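Local coordinates for leucine--tRNA ligase (Agrobacterium radiobacter, PDB 5AH5), which probably catalyses the ATP-dependent attachment of leucine to tRNA(Leu), releasing AMP and diphosphate, at residues N121-C126 and L498-P503; R231-A236 and M307-L312; A592-C597 and A618-L623; C646-E651 and N745-Q750. All coordinates share one frame; numbering follows the deposited sequence.

Contact 1 (N121-C126 and L498-P503); sequences NELATC and LRYPSP
A type I beta turn running from R499 to S502, in a loop of the class I catalytic domain, is held by N121 and L123 of the loop that leads into helix 128-143. The N121 amide reaches the turn through ND2, which donates to Y500 O at 2.7 Å. The bond is nearly straight, with an N-H...O angle of 165°; the acceptor lies close to the plane of the amide, while the donor sits 21° off the carbonyl plane. The other end of the amide, OD1, pairs with S118 OG, so bonds at both ends fix which way the group is flipped. In L123, CG takes the crowded position between the backbone N and the carbonyl carbon (chi1 55°), which sets it 3.8 Å from Y500 CE1. L123 CD2 touches both R499 CG and Y500 CD1, each at 3.6 Å, with the L123 and Y500 side chains crossing at about a right angle. On the edge of the tyrosine ring, N121 O approaches Y500 CD1 to 3.3 Å, near the ring plane. The P503 ring closes the group, its CG lying 3.6 Å from E122 O and its CB 4.2 Å from L123 CB. Beyond the turn, the R499 chain packs on helix 128-143, and its NH1 is bonded by the carbonyls of S505 and P508. Y500 also meets the Y496 ring. Two connecting loops of the catalytic domain, 121-126 and 498-503, thus meet where Y500 rests against Y34 and L36 of strand 32-37, in the parallel sheet of the class I synthetase Rossmann fold.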
# COMPACT_ATOMS: atom_id res chain seq x y z
N ASN B 121 -3.95 21.07 -0.33
CA ASN B 121 -2.82 20.24 -0.04
C ASN B 121 -2.30 19.48 -1.27
O ASN B 121 -1.43 18.68 -1.13
CB ASN B 121 -3.17 19.27 1.14
CG ASN B 121 -3.42 20.03 2.43
OD1 ASN B 121 -4.51 20.46 2.64
ND2 ASN B 121 -2.35 20.33 3.19
N GLU B 122 -2.85 19.73 -2.44
CA GLU B 122 -2.37 19.07 -3.64
C GLU B 122 -0.89 19.31 -3.93
O GLU B 122 -0.35 20.36 -3.60
CB GLU B 122 -3.22 19.56 -4.82
CG GLU B 122 -2.93 18.99 -6.22
CD GLU B 122 -3.82 19.63 -7.27
OE1 GLU B 122 -4.57 20.59 -6.97
OE2 GLU B 122 -3.85 19.16 -8.44
N LEU B 123 -0.23 18.31 -4.49
CA LEU B 123 1.12 18.44 -4.98
C LEU B 123 1.32 17.63 -6.24
O LEU B 123 0.48 16.81 -6.65
CB LEU B 123 2.16 18.00 -3.95
CG LEU B 123 2.02 16.58 -3.38
CD1 LEU B 123 2.61 15.52 -4.34
CD2 LEU B 123 2.69 16.41 -2.03
N ALA B 124 2.43 17.91 -6.91
CA ALA B 124 2.80 17.15 -8.09
C ALA B 124 4.30 16.95 -8.00
O ALA B 124 5.02 17.92 -7.79
CB ALA B 124 2.42 17.94 -9.30
N THR B 125 4.79 15.72 -8.16
CA THR B 125 6.18 15.50 -7.92
C THR B 125 7.11 16.21 -9.00
O THR B 125 8.27 16.30 -8.78
CB THR B 125 6.49 14.03 -7.83
OG1 THR B 125 6.19 13.43 -9.07
CG2 THR B 125 5.54 13.31 -6.68
N CYS B 126 6.54 16.67 -10.08
CA CYS B 126 7.32 17.30 -11.15
C CYS B 126 7.38 18.81 -10.95
O CYS B 126 8.07 19.47 -11.69
CB CYS B 126 6.74 16.96 -12.52
SG CYS B 126 5.06 17.48 -12.82
N LEU B 498 4.59 12.76 3.55
CA LEU B 498 5.12 13.80 4.44
C LEU B 498 5.13 15.23 3.90
O LEU B 498 5.45 16.17 4.66
CB LEU B 498 6.53 13.42 4.93
CG LEU B 498 6.69 12.04 5.46
CD1 LEU B 498 8.16 11.72 5.70
CD2 LEU B 498 5.80 11.85 6.68
N ARG B 499 4.79 15.41 2.61
CA ARG B 499 4.82 16.70 1.98
C ARG B 499 3.47 17.31 1.88
O ARG B 499 3.32 18.57 1.92
CB ARG B 499 5.47 16.59 0.57
CG ARG B 499 5.44 17.85 -0.27
CD ARG B 499 6.45 18.86 0.26
NE ARG B 499 6.58 20.03 -0.62
CZ ARG B 499 7.35 21.10 -0.35
NH1 ARG B 499 8.06 21.15 0.78
NH2 ARG B 499 7.38 22.10 -1.20
N TYR B 500 2.45 16.47 1.72
CA TYR B 500 1.08 16.96 1.62
C TYR B 500 0.70 17.97 2.73
O TYR B 500 -0.12 18.89 2.51
CB TYR B 500 0.13 15.77 1.73
CG TYR B 500 -0.15 14.92 0.52
CD1 TYR B 500 -0.56 15.49 -0.69
CD2 TYR B 500 -0.24 13.51 0.65
CE1 TYR B 500 -0.88 14.70 -1.78
CE2 TYR B 500 -0.58 12.72 -0.43
CZ TYR B 500 -0.92 13.32 -1.64
OH TYR B 500 -1.29 12.59 -2.75
N PRO B 501 1.24 17.80 3.95
CA PRO B 501 0.76 18.78 4.96
C PRO B 501 1.16 20.23 4.71
O PRO B 501 0.39 21.10 5.13
CB PRO B 501 1.41 18.29 6.25
CG PRO B 501 1.44 16.83 6.07
CD PRO B 501 1.95 16.70 4.61
N SER B 502 2.29 20.51 4.01
CA SER B 502 2.55 21.87 3.51
C SER B 502 3.32 21.79 2.20
O SER B 502 4.55 21.68 2.22
CB SER B 502 3.27 22.81 4.51
OG SER B 502 4.32 22.12 4.99
N PRO B 503 2.59 21.76 1.10
CA PRO B 503 3.17 21.32 -0.12
C PRO B 503 3.89 22.44 -0.91
O PRO B 503 4.52 22.14 -1.93
CB PRO B 503 2.00 20.83 -0.87
CG PRO B 503 0.90 21.75 -0.50
CD PRO B 503 1.15 21.99 0.96

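Contact 2 (R231-A236 and M307-L312); sequences RFLVEA and MVVNPL
L233 and V309 supply the one backbone hydrogen bond between these two segments: V309 N donates to L233 O at 2.8 Å, within the carbonyl plane and with an N-H...O angle of 148°. Next to it, V234 and V308 form an antiparallel non-hydrogen-bonded pair. Two CA-H...O contacts supplement the pairing, V308 CA to L233 O at 3.4 Å and F232 CA to V309 O at 3.3 Å.

Apolar packing centres on V308 CG2, which lies anti to its own backbone N and thereby comes 3.9 Å from F232 CB and 4.0 Å from V234 CG2. The F232 ring passes V309 O obliquely, and both F232 and V308 also touch I257 of strand 257-259. At the far end, CD of the P311 ring abuts R231 O at 3.2 Å.

Among the polar groups, E235 OE1 stands 2.9 Å from M307 O, a contact of two acceptors that is probably unfavourable, and E235 OE2 makes a weak, long ion pair with R316. Backbone bonds from F232 to I241 and from V308 to V317 continue the sheet on both flanks, as expected of neighbouring strands inside the mixed beta sheet of the leucyl-tRNA synthetase editing domain.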
# COMPACT_ATOMS: atom_id res chain seq x y z
N ARG B 231 37.58 -17.98 6.27
CA ARG B 231 38.62 -17.28 5.49
C ARG B 231 39.61 -18.28 4.88
O ARG B 231 40.05 -19.20 5.57
CB ARG B 231 39.34 -16.24 6.36
CG ARG B 231 38.42 -15.14 6.89
CD ARG B 231 39.17 -13.97 7.51
NE ARG B 231 39.93 -13.19 6.52
CZ ARG B 231 40.49 -12.00 6.72
NH1 ARG B 231 40.41 -11.38 7.90
NH2 ARG B 231 41.15 -11.40 5.73
N PHE B 232 39.93 -18.11 3.59
CA PHE B 232 40.80 -19.03 2.84
C PHE B 232 42.02 -18.29 2.26
O PHE B 232 41.87 -17.48 1.33
CB PHE B 232 40.01 -19.69 1.69
CG PHE B 232 39.22 -20.92 2.10
CD1 PHE B 232 38.14 -20.82 2.96
CD2 PHE B 232 39.54 -22.18 1.58
CE1 PHE B 232 37.40 -21.94 3.31
CE2 PHE B 232 38.81 -23.31 1.93
CZ PHE B 232 37.74 -23.19 2.79
N LEU B 233 43.22 -18.56 2.79
CA LEU B 233 44.45 -17.84 2.40
C LEU B 233 45.00 -18.36 1.07
O LEU B 233 44.91 -19.56 0.79
CB LEU B 233 45.54 -17.93 3.48
CG LEU B 233 45.21 -17.49 4.92
CD1 LEU B 233 45.08 -18.68 5.87
CD2 LEU B 233 46.24 -16.50 5.47
N VAL B 234 45.60 -17.45 0.29
CA VAL B 234 46.21 -17.77 -1.02
C VAL B 234 47.75 -17.79 -0.90
O VAL B 234 48.34 -16.93 -0.23
CB VAL B 234 45.77 -16.78 -2.13
CG1 VAL B 234 45.95 -17.41 -3.51
CG2 VAL B 234 44.33 -16.32 -1.94
N GLU B 235 48.38 -18.76 -1.58
CA GLU B 235 49.77 -19.16 -1.31
C GLU B 235 50.82 -18.06 -1.38
O GLU B 235 51.34 -17.64 -0.34
CB GLU B 235 50.18 -20.31 -2.25
CG GLU B 235 49.61 -21.65 -1.81
CD GLU B 235 49.48 -22.61 -2.96
OE1 GLU B 235 48.62 -22.38 -3.82
OE2 GLU B 235 50.24 -23.61 -3.00
N ALA B 236 51.13 -17.58 -2.59
CA ALA B 236 52.14 -16.54 -2.79
C ALA B 236 51.45 -15.17 -2.77
O ALA B 236 51.55 -14.41 -3.74
CB ALA B 236 52.88 -16.77 -4.11
N MET B 307 45.84 -22.03 -6.18
CA MET B 307 45.31 -22.86 -5.08
C MET B 307 45.34 -22.11 -3.73
O MET B 307 46.04 -21.09 -3.56
CB MET B 307 46.06 -24.20 -4.98
CG MET B 307 45.62 -25.25 -6.00
SD MET B 307 45.45 -26.93 -5.33
CE MET B 307 45.23 -27.91 -6.83
N VAL B 308 44.60 -22.65 -2.77
CA VAL B 308 44.13 -21.89 -1.61
C VAL B 308 43.90 -22.81 -0.39
O VAL B 308 43.64 -24.00 -0.57
CB VAL B 308 42.85 -21.12 -2.03
CG1 VAL B 308 41.62 -22.03 -2.04
CG2 VAL B 308 42.63 -19.88 -1.18
N VAL B 309 43.97 -22.24 0.82
CA VAL B 309 44.08 -23.02 2.09
C VAL B 309 42.84 -23.00 3.01
O VAL B 309 42.24 -21.96 3.24
CB VAL B 309 45.38 -22.59 2.86
CG1 VAL B 309 45.31 -22.82 4.38
CG2 VAL B 309 46.60 -23.31 2.28
N ASN B 310 42.53 -24.17 3.58
CA ASN B 310 41.46 -24.41 4.57
C ASN B 310 42.05 -24.33 6.00
O ASN B 310 42.68 -25.30 6.43
CB ASN B 310 40.90 -25.83 4.26
CG ASN B 310 39.79 -26.27 5.21
OD1 ASN B 310 39.75 -25.90 6.38
ND2 ASN B 310 38.91 -27.13 4.69
N PRO B 311 41.86 -23.21 6.74
CA PRO B 311 42.63 -22.98 7.99
C PRO B 311 42.26 -23.82 9.24
O PRO B 311 42.92 -23.69 10.27
CB PRO B 311 42.40 -21.49 8.26
CG PRO B 311 41.02 -21.28 7.78
CD PRO B 311 40.89 -22.12 6.52
N LEU B 312 41.22 -24.65 9.15
CA LEU B 312 41.06 -25.77 10.10
C LEU B 312 42.12 -26.83 9.76
O LEU B 312 43.10 -27.00 10.49
CB LEU B 312 39.64 -26.39 10.02
CG LEU B 312 39.40 -27.82 10.58
CD1 LEU B 312 39.21 -27.78 12.09
CD2 LEU B 312 38.21 -28.48 9.90

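Contact 3 (A592-C597 and A618-L623); sequences ADAVRC and AMRSYL
C597 and M619 form the tight part of this helix crossing, C597 CB meeting M619 CG at 3.3 Å, closer than usual for two carbons. The methionine is bent at chi2 and chi3 and curls round the cysteine: SD lies 3.6 Å from C597 CB, and CE ends 3.7 Å from C597 O. Beside this pair, A594 lets the helices approach, with axes 8.5 Å apart at an angle of 121°; A594 CB rests 3.9 Å from R620 N. L623 CD1 fills the next position, touching A594 N at 3.7 Å and D593 CB at 3.8 Å.

Across the segments the charged ends do not meet: D593 OD2 stays 6.9 Å from R620 NH1, and no hydrogen bond joins the two helices. The D593 carboxylate accepts from I722 N and H721 ND1, while R620 pairs with E624 and donates to the carbonyls of Y3 and F590. In contrast to the buried interface, A618 and S621 are partly exposed and pack on a sugar and a phosphate of the bound RNA. Helix 592-601 belongs to the class I catalytic region and helix 617-632 leads on toward the anticodon-binding helices, so this steep crossing, closest at A594, is probably part of the link between them.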
# COMPACT_ATOMS: atom_id res chain seq x y z
N ALA B 592 -22.58 9.55 -10.29
CA ALA B 592 -21.46 9.14 -9.43
C ALA B 592 -21.82 8.13 -8.29
O ALA B 592 -21.02 7.25 -7.92
CB ALA B 592 -20.87 10.38 -8.79
N ASP B 593 -22.94 8.36 -7.67
CA ASP B 593 -23.30 7.55 -6.45
C ASP B 593 -23.45 6.05 -6.81
O ASP B 593 -22.88 5.17 -6.16
CB ASP B 593 -24.61 8.07 -5.90
CG ASP B 593 -24.48 9.44 -5.25
OD1 ASP B 593 -23.47 9.78 -4.59
OD2 ASP B 593 -25.45 10.21 -5.38
N ALA B 594 -24.15 5.78 -7.90
CA ALA B 594 -24.43 4.41 -8.34
C ALA B 594 -23.16 3.71 -8.74
O ALA B 594 -23.01 2.53 -8.44
CB ALA B 594 -25.45 4.41 -9.46
N VAL B 595 -22.20 4.46 -9.32
CA VAL B 595 -20.95 3.90 -9.70
C VAL B 595 -20.16 3.52 -8.47
O VAL B 595 -19.61 2.42 -8.37
CB VAL B 595 -20.14 4.88 -10.60
CG1 VAL B 595 -18.77 4.36 -10.84
CG2 VAL B 595 -20.86 5.02 -11.93
N ARG B 596 -20.06 4.46 -7.55
CA ARG B 596 -19.26 4.25 -6.37
C ARG B 596 -19.87 3.13 -5.47
O ARG B 596 -19.12 2.28 -4.94
CB ARG B 596 -19.19 5.52 -5.58
CG ARG B 596 -18.41 6.65 -6.28
CD ARG B 596 -18.62 7.97 -5.58
NE ARG B 596 -18.30 7.87 -4.16
CZ ARG B 596 -17.99 8.89 -3.36
NH1 ARG B 596 -17.85 10.14 -3.81
NH2 ARG B 596 -17.77 8.65 -2.08
N CYS B 597 -21.18 3.15 -5.31
CA CYS B 597 -21.89 2.10 -4.47
C CYS B 597 -21.83 0.70 -5.07
O CYS B 597 -21.65 -0.26 -4.33
CB CYS B 597 -23.35 2.50 -4.25
SG CYS B 597 -23.50 3.84 -3.04
N ALA B 618 -28.21 -1.94 -11.16
CA ALA B 618 -28.89 -2.47 -9.99
C ALA B 618 -28.75 -1.51 -8.75
O ALA B 618 -29.71 -1.23 -8.06
CB ALA B 618 -28.37 -3.85 -9.70
N MET B 619 -27.58 -0.89 -8.58
CA MET B 619 -27.45 0.10 -7.53
C MET B 619 -28.26 1.36 -7.81
O MET B 619 -28.84 1.99 -6.91
CB MET B 619 -25.99 0.43 -7.35
CG MET B 619 -25.67 1.17 -6.11
SD MET B 619 -26.30 0.40 -4.58
CE MET B 619 -25.28 -1.02 -4.39
N ARG B 620 -28.30 1.75 -9.06
CA ARG B 620 -29.08 2.90 -9.46
C ARG B 620 -30.54 2.65 -9.09
O ARG B 620 -31.20 3.54 -8.62
CB ARG B 620 -28.93 3.11 -10.95
CG ARG B 620 -29.81 4.15 -11.59
CD ARG B 620 -29.32 5.53 -11.20
NE ARG B 620 -30.36 6.51 -11.47
CZ ARG B 620 -30.20 7.81 -11.38
NH1 ARG B 620 -29.04 8.33 -11.02
NH2 ARG B 620 -31.21 8.59 -11.67
N SER B 621 -31.03 1.45 -9.40
CA SER B 621 -32.37 1.02 -9.02
C SER B 621 -32.59 1.05 -7.51
O SER B 621 -33.60 1.54 -7.08
CB SER B 621 -32.67 -0.40 -9.54
OG SER B 621 -32.95 -0.33 -10.92
N TYR B 622 -31.63 0.55 -6.73
CA TYR B 622 -31.70 0.69 -5.27
C TYR B 622 -31.80 2.16 -4.82
O TYR B 622 -32.64 2.49 -3.98
CB TYR B 622 -30.55 -0.03 -4.53
CG TYR B 622 -30.52 0.38 -3.07
CD1 TYR B 622 -31.52 -0.03 -2.19
CD2 TYR B 622 -29.51 1.21 -2.58
CE1 TYR B 622 -31.53 0.42 -0.88
CE2 TYR B 622 -29.52 1.67 -1.29
CZ TYR B 622 -30.52 1.22 -0.42
OH TYR B 622 -30.50 1.67 0.86
N LEU B 623 -30.99 3.03 -5.41
CA LEU B 623 -31.01 4.45 -5.08
C LEU B 623 -32.31 5.12 -5.47
O LEU B 623 -32.81 5.92 -4.69
CB LEU B 623 -29.77 5.19 -5.61
CG LEU B 623 -28.43 4.71 -4.98
CD1 LEU B 623 -27.15 5.20 -5.74
CD2 LEU B 623 -28.34 5.10 -3.53

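Contact 4 (C646-E651 and N745-Q750); sequences CPDDCE and NERLVQ
P647 lays its ring over one face of the R747 guanidinium, with CG 3.5 Å above the plane and over its centre. The two side chains cross at about a right angle. The closest approach is at one end of the group, where P647 CB comes 3.2 Å from R747 NH2, while CZ sits about equally far from CB and CG. Bends at chi2 (-112°) and chi3 (-47°) fold the arginine chain back. Nearer the backbone, R747 CB lies 3.8 Å from P647 CG. R747 is exposed and touches a crystal neighbour, so its exact pose may owe something to the lattice.

Behind the arginine, L748 provides the buried half of the contact. One methyl, CD2, is 3.9 Å from both P647 CA and C650 SG; the other, CD1, meets the proline ring at CD, 4.1 Å away. N745 approaches the same ring tip to tip, its ND2 3.7 Å from P647 CD. The two backbones are each folded locally: a type I beta turn joins N745 to L748, and D649 OD2, at the end of the 3-10 segment 647-649, accepts from C646 N just before it. Helix 653-674 backs the contact, R656 and Q663 touching L748 and Q663 also accepting from N745 N.

No hydrogen bond crosses between the segments, and D648 OD1, 4.4 Å from R747 NH2, is too far for a salt bridge. The contact therefore rests on van der Waals packing, of the proline ring on a guanidinium face and on L748, to which D648 probably adds no more than a mild, long-range attraction.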
# COMPACT_ATOMS: atom_id res chain seq x y z
N CYS B 646 -36.20 9.73 18.94
CA CYS B 646 -36.15 9.78 20.43
C CYS B 646 -37.17 8.78 21.11
O CYS B 646 -38.23 8.53 20.55
CB CYS B 646 -36.42 11.20 20.91
SG CYS B 646 -35.11 12.37 20.52
N PRO B 647 -36.84 8.26 22.32
CA PRO B 647 -37.74 7.31 23.06
C PRO B 647 -39.19 7.78 23.16
O PRO B 647 -40.09 7.00 22.88
CB PRO B 647 -37.10 7.20 24.44
CG PRO B 647 -35.69 7.60 24.25
CD PRO B 647 -35.59 8.51 23.05
N ASP B 648 -39.38 9.07 23.46
CA ASP B 648 -40.72 9.72 23.49
C ASP B 648 -41.49 9.77 22.17
O ASP B 648 -42.68 10.02 22.17
CB ASP B 648 -40.64 11.17 24.06
CG ASP B 648 -40.32 11.22 25.57
OD1 ASP B 648 -40.13 10.15 26.20
OD2 ASP B 648 -40.26 12.36 26.13
N ASP B 649 -40.80 9.60 21.04
CA ASP B 649 -41.49 9.49 19.75
C ASP B 649 -42.22 8.12 19.57
O ASP B 649 -43.16 8.03 18.79
CB ASP B 649 -40.49 9.68 18.59
CG ASP B 649 -39.62 11.00 18.68
OD1 ASP B 649 -40.13 12.07 19.08
OD2 ASP B 649 -38.42 10.94 18.30
N CYS B 650 -41.73 7.06 20.20
CA CYS B 650 -42.27 5.71 20.08
C CYS B 650 -43.58 5.50 20.91
O CYS B 650 -43.55 5.36 22.15
CB CYS B 650 -41.23 4.69 20.55
SG CYS B 650 -39.72 4.68 19.55
N GLU B 651 -44.70 5.45 20.20
CA GLU B 651 -46.01 5.22 20.78
C GLU B 651 -46.43 3.76 20.89
O GLU B 651 -47.51 3.48 21.39
CB GLU B 651 -47.06 6.04 20.02
CG GLU B 651 -47.18 7.44 20.61
CD GLU B 651 -47.45 8.54 19.61
OE1 GLU B 651 -47.90 8.26 18.47
OE2 GLU B 651 -47.21 9.71 19.97
N ASN B 745 -28.61 5.70 20.31
CA ASN B 745 -29.42 6.03 21.48
C ASN B 745 -29.66 4.73 22.26
O ASN B 745 -30.42 3.88 21.80
CB ASN B 745 -30.71 6.70 21.06
CG ASN B 745 -31.52 7.17 22.26
OD1 ASN B 745 -31.75 6.42 23.23
ND2 ASN B 745 -31.95 8.40 22.20
N GLU B 746 -28.92 4.56 23.36
CA GLU B 746 -28.91 3.30 24.16
C GLU B 746 -30.27 2.93 24.80
O GLU B 746 -30.48 1.78 25.12
CB GLU B 746 -27.82 3.34 25.25
CG GLU B 746 -26.44 2.84 24.81
CD GLU B 746 -26.35 1.30 24.74
OE1 GLU B 746 -27.00 0.60 25.55
OE2 GLU B 746 -25.61 0.79 23.86
N ARG B 747 -31.17 3.89 24.96
CA ARG B 747 -32.58 3.62 25.32
C ARG B 747 -33.33 2.84 24.22
O ARG B 747 -34.31 2.16 24.54
CB ARG B 747 -33.43 4.90 25.60
CG ARG B 747 -32.87 5.98 26.52
CD ARG B 747 -33.61 6.17 27.85
NE ARG B 747 -35.06 6.23 27.74
CZ ARG B 747 -35.83 7.33 27.79
NH1 ARG B 747 -35.32 8.56 27.94
NH2 ARG B 747 -37.15 7.20 27.65
N LEU B 748 -32.93 2.95 22.94
CA LEU B 748 -33.71 2.33 21.87
C LEU B 748 -33.14 1.07 21.31
O LEU B 748 -33.77 0.45 20.47
CB LEU B 748 -33.98 3.34 20.79
CG LEU B 748 -34.82 4.50 21.27
CD1 LEU B 748 -34.68 5.66 20.32
CD2 LEU B 748 -36.29 4.08 21.39
N VAL B 749 -32.00 0.63 21.84
CA VAL B 749 -31.26 -0.51 21.32
C VAL B 749 -31.86 -1.87 21.62
O VAL B 749 -31.70 -2.80 20.80
CB VAL B 749 -29.80 -0.49 21.89
CG1 VAL B 749 -29.03 -1.79 21.62
CG2 VAL B 749 -29.06 0.69 21.29
N GLN B 750 -32.48 -2.05 22.80
CA GLN B 750 -33.27 -3.28 23.06
C GLN B 750 -34.67 -2.85 22.88
O GLN B 750 -35.03 -1.77 23.34
CB GLN B 750 -33.13 -3.81 24.47
CG GLN B 750 -31.74 -4.27 24.86
CD GLN B 750 -31.56 -4.26 26.37
OE1 GLN B 750 -31.93 -3.29 27.05
NE2 GLN B 750 -30.98 -5.33 26.90

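The four contacts are spread along an elongated enzyme, and none touches another. Contact 1 lies close to the catalytic site, the Y500 side chain being about 8 Å from the bound leucyl-sulfamoyl adenosine. Contact 2 belongs to the editing domain, inserted in the chain between the two segments of contact 1, yet its centre is about 57 Å from that of contact 1. Contacts 3 and 4 follow later in sequence on the opposite side of the chain's centre from contact 2, with centres about 31 Å apart. Their nearest atoms to the bound RNA are at about 4 Å and 10 Å, against about 11 Å for contact 2 and 25 Å for contact 1.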